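Local coordinates for N-carbamoylsarcosine amidase related protein (Thermoplasma acidophilum, PDB 3EEF) that probably hydrolyses carbon-nitrogen amide bonds as an N-carbamoylsarcosine amidase-like member of the isochorismatase family and carries a bound zinc ion, at residues P54-I59 and E89-S94. Sequence-based numbering, arbitrary orientation.
Sequences PDDPEI and EKHAYS. With ZN (zinc ion), chain C.
CG of Asp56 and of His91 each lies anti to the carbonyl carbon (chi1 -74° and -72°), and Asp56 OD2 comes to the imidazole edge at ND1, the carboxylate and ring planes nearly perpendicular. His91 ND1 donates to Asp56 OD2 at 2.6 Å, meeting the oxygen on its syn side and keeping it close to the ring plane. The same OD2 also accepts from His52 ND1 and Tyr53 N, three donors on one buried oxygen. An alanine in place of Asp56 would probably leave His91 ND1 without its acceptor and the zinc ligand His52 without its second-shell partner. In this isochorismatase-type parallel sheet, strand 86-90 runs out at its C-terminal end into His91-Ser94, facing the loop between strand 45-50 and helix 59-62, which supplies the zinc ligands His52 and Glu58. Glu58 OE1 binds zinc at 2.0 Å, and Asp50 and His65 complete the site. One water accepts from Glu58 N and donates to both Glu58 OE2 and His91 O, bridging the segments. A second, 2.7 Å from Glu58 OE2, sits over the centre of the Tyr93 ring. Tyr93 CE1 approaches Glu58 OE1 obliquely at 3.6 Å, while the Tyr93 hydroxyl is hydrogen-bonded to Val160 O of a neighbouring subunit.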
ATOM      1  N   PRO A  54      -4.595  20.837  -5.836  1.00 44.89           N
ATOM      2  CA  PRO A  54      -5.892  21.120  -6.439  1.00 45.71           C
ATOM      3  C   PRO A  54      -6.610  19.882  -6.953  1.00 46.04           C
ATOM      4  O   PRO A  54      -7.836  19.852  -6.970  1.00 47.38           O
ATOM      5  CB  PRO A  54      -5.527  22.036  -7.601  1.00 46.92           C
ATOM      6  CG  PRO A  54      -4.272  22.752  -7.119  1.00 45.07           C
ATOM      7  CD  PRO A  54      -3.533  21.740  -6.331  1.00 44.62           C
ATOM      8  N   ASP A  55      -5.859  18.869  -7.357  1.00 45.00           N
ATOM      9  CA  ASP A  55      -6.460  17.699  -7.988  1.00 45.93           C
ATOM     10  C   ASP A  55      -6.464  16.445  -7.088  1.00 44.11           C
ATOM     11  O   ASP A  55      -6.764  15.344  -7.569  1.00 41.79           O
ATOM     12  CB  ASP A  55      -5.792  17.407  -9.360  1.00 46.94           C
ATOM     13  CG  ASP A  55      -4.266  17.220  -9.273  1.00 47.97           C
ATOM     14  OD1 ASP A  55      -3.694  17.238  -8.155  1.00 54.19           O
ATOM     15  OD2 ASP A  55      -3.647  17.061 -10.362  1.00 48.34           O
ATOM     16  N   ASP A  56      -6.185  16.605  -5.786  1.00 41.87           N
ATOM     17  CA  ASP A  56      -6.437  15.509  -4.861  1.00 42.00           C
ATOM     18  C   ASP A  56      -7.902  15.044  -4.985  1.00 43.53           C
ATOM     19  O   ASP A  56      -8.806  15.850  -5.166  1.00 45.77           O
ATOM     20  CB  ASP A  56      -6.094  15.900  -3.427  1.00 42.55           C
ATOM     21  CG  ASP A  56      -4.601  15.950  -3.181  1.00 39.54           C
ATOM     22  OD1 ASP A  56      -3.828  15.433  -4.000  1.00 43.92           O
ATOM     23  OD2 ASP A  56      -4.196  16.511  -2.170  1.00 38.04           O
ATOM     24  N   PRO A  57      -8.140  13.728  -4.887  1.00 45.26           N
ATOM     25  CA  PRO A  57      -9.488  13.163  -5.106  1.00 45.54           C
ATOM     26  C   PRO A  57     -10.578  13.864  -4.326  1.00 45.07           C
ATOM     27  O   PRO A  57     -11.675  14.078  -4.847  1.00 43.69           O
ATOM     28  CB  PRO A  57      -9.351  11.730  -4.602  1.00 46.42           C
ATOM     29  CG  PRO A  57      -7.876  11.422  -4.754  1.00 45.49           C
ATOM     30  CD  PRO A  57      -7.171  12.702  -4.471  1.00 43.13           C
ATOM     31  N   GLU A  58     -10.287  14.233  -3.086  1.00 45.04           N
ATOM     32  CA  GLU A  58     -11.334  14.781  -2.225  1.00 46.38           C
ATOM     33  C   GLU A  58     -11.664  16.275  -2.471  1.00 47.24           C
ATOM     34  O   GLU A  58     -12.622  16.785  -1.884  1.00 47.44           O
ATOM     35  CB  GLU A  58     -10.989  14.544  -0.762  1.00 43.74           C
ATOM     36  CG  GLU A  58     -10.122  15.601  -0.179  1.00 44.79           C
ATOM     37  CD  GLU A  58      -9.659  15.244   1.211  1.00 48.55           C
ATOM     38  OE1 GLU A  58      -9.916  16.056   2.097  1.00 44.45           O
ATOM     39  OE2 GLU A  58      -9.036  14.171   1.397  1.00 40.26           O
ATOM     40  N   ILE A  59     -10.888  16.950  -3.323  1.00 47.72           N
ATOM     41  CA  ILE A  59     -11.117  18.362  -3.640  1.00 49.58           C
ATOM     42  C   ILE A  59     -12.420  18.606  -4.422  1.00 49.74           C
ATOM     43  O   ILE A  59     -13.146  19.584  -4.156  1.00 48.14           O
ATOM     44  CB  ILE A  59      -9.922  18.973  -4.388  1.00 51.37           C
ATOM     45  CG1 ILE A  59      -8.681  18.943  -3.491  1.00 48.85           C
ATOM     46  CG2 ILE A  59     -10.226  20.388  -4.813  1.00 48.29           C
ATOM     47  CD1 ILE A  59      -8.864  19.604  -2.095  1.00 47.15           C
ATOM     48  N   GLU A  89       2.815  15.409   5.777  1.00 40.24           N
ATOM     49  CA  GLU A  89       1.817  15.957   4.879  1.00 42.09           C
ATOM     50  C   GLU A  89       1.018  14.785   4.372  1.00 40.04           C
ATOM     51  O   GLU A  89       1.593  13.762   4.008  1.00 42.38           O
ATOM     52  CB  GLU A  89       2.470  16.681   3.698  1.00 42.39           C
ATOM     53  CG  GLU A  89       3.154  17.999   4.050  1.00 49.86           C
ATOM     54  CD  GLU A  89       3.999  18.509   2.902  1.00 54.47           C
ATOM     55  OE1 GLU A  89       3.450  18.696   1.809  1.00 59.44           O
ATOM     56  OE2 GLU A  89       5.221  18.698   3.076  1.00 69.75           O
ATOM     57  N   LYS A  90      -0.301  14.926   4.346  1.00 36.72           N
ATOM     58  CA  LYS A  90      -1.177  13.907   3.794  1.00 35.62           C
ATOM     59  C   LYS A  90      -2.117  14.509   2.736  1.00 37.24           C
ATOM     60  O   LYS A  90      -2.419  15.703   2.776  1.00 35.46           O
ATOM     61  CB  LYS A  90      -1.963  13.215   4.916  1.00 35.21           C
ATOM     62  CG  LYS A  90      -3.058  14.053   5.596  1.00 38.40           C
ATOM     63  CD  LYS A  90      -3.829  13.191   6.604  1.00 38.80           C
ATOM     64  CE  LYS A  90      -4.974  13.928   7.229  1.00 35.50           C
ATOM     65  NZ  LYS A  90      -6.242  13.880   6.402  1.00 39.17           N
ATOM     66  N   HIS A  91      -2.580  13.667   1.813  1.00 36.89           N
ATOM     67  CA  HIS A  91      -3.439  14.088   0.706  1.00 36.80           C
ATOM     68  C   HIS A  91      -4.840  13.430   0.672  1.00 37.24           C
ATOM     69  O   HIS A  91      -5.608  13.689  -0.255  1.00 35.31           O
ATOM     70  CB  HIS A  91      -2.708  13.812  -0.612  1.00 36.59           C
ATOM     71  CG  HIS A  91      -1.567  14.754  -0.842  1.00 40.01           C
ATOM     72  ND1 HIS A  91      -1.717  15.947  -1.521  1.00 39.31           N
ATOM     73  CD2 HIS A  91      -0.272  14.706  -0.428  1.00 35.06           C
ATOM     74  CE1 HIS A  91      -0.560  16.583  -1.534  1.00 43.24           C
ATOM     75  NE2 HIS A  91       0.334  15.852  -0.879  1.00 37.59           N
ATOM     76  N   ALA A  92      -5.140  12.607   1.684  1.00 34.60           N
ATOM     77  CA  ALA A  92      -6.423  11.906   1.827  1.00 34.24           C
ATOM     78  C   ALA A  92      -6.795  11.833   3.298  1.00 34.86           C
ATOM     79  O   ALA A  92      -6.023  12.278   4.196  1.00 36.04           O
ATOM     80  CB  ALA A  92      -6.337  10.484   1.216  1.00 33.92           C
ATOM     81  N   TYR A  93      -7.984  11.320   3.574  1.00 33.76           N
ATOM     82  CA  TYR A  93      -8.518  11.393   4.952  1.00 31.43           C
ATOM     83  C   TYR A  93      -7.600  10.692   5.949  1.00 34.36           C
ATOM     84  O   TYR A  93      -7.243  11.279   6.983  1.00 34.63           O
ATOM     85  CB  TYR A  93      -9.915  10.792   5.036  1.00 30.43           C
ATOM     86  CG  TYR A  93     -10.975  11.479   4.181  1.00 27.39           C
ATOM     87  CD1 TYR A  93     -11.043  12.875   4.077  1.00 39.47           C
ATOM     88  CD2 TYR A  93     -11.957  10.735   3.546  1.00 35.86           C
ATOM     89  CE1 TYR A  93     -12.025  13.478   3.329  1.00 33.82           C
ATOM     90  CE2 TYR A  93     -12.946  11.340   2.786  1.00 38.48           C
ATOM     91  CZ  TYR A  93     -12.984  12.702   2.688  1.00 40.40           C
ATOM     92  OH  TYR A  93     -13.965  13.270   1.899  1.00 42.78           O
ATOM     93  N   SER A  94      -7.227   9.444   5.636  1.00 35.92           N
ATOM     94  CA  SER A  94      -6.349   8.672   6.498  1.00 35.62           C
ATOM     95  C   SER A  94      -4.922   9.195   6.559  1.00 35.61           C
ATOM     96  O   SER A  94      -4.290   9.434   5.525  1.00 38.48           O
ATOM     97  CB  SER A  94      -6.286   7.218   6.041  1.00 36.78           C
ATOM     98  OG  SER A  94      -5.355   6.515   6.850  1.00 39.65           O
TER
HETATM   99 ZN    ZN C 183      -8.752  17.176   3.267  0.50 44.33          ZN
HETATM  100  O   HOH W   1      -8.021  13.078  -1.532  1.00 36.44           O
HETATM  101  O   HOH W   2      -9.809  11.666   0.974  1.00 42.62           O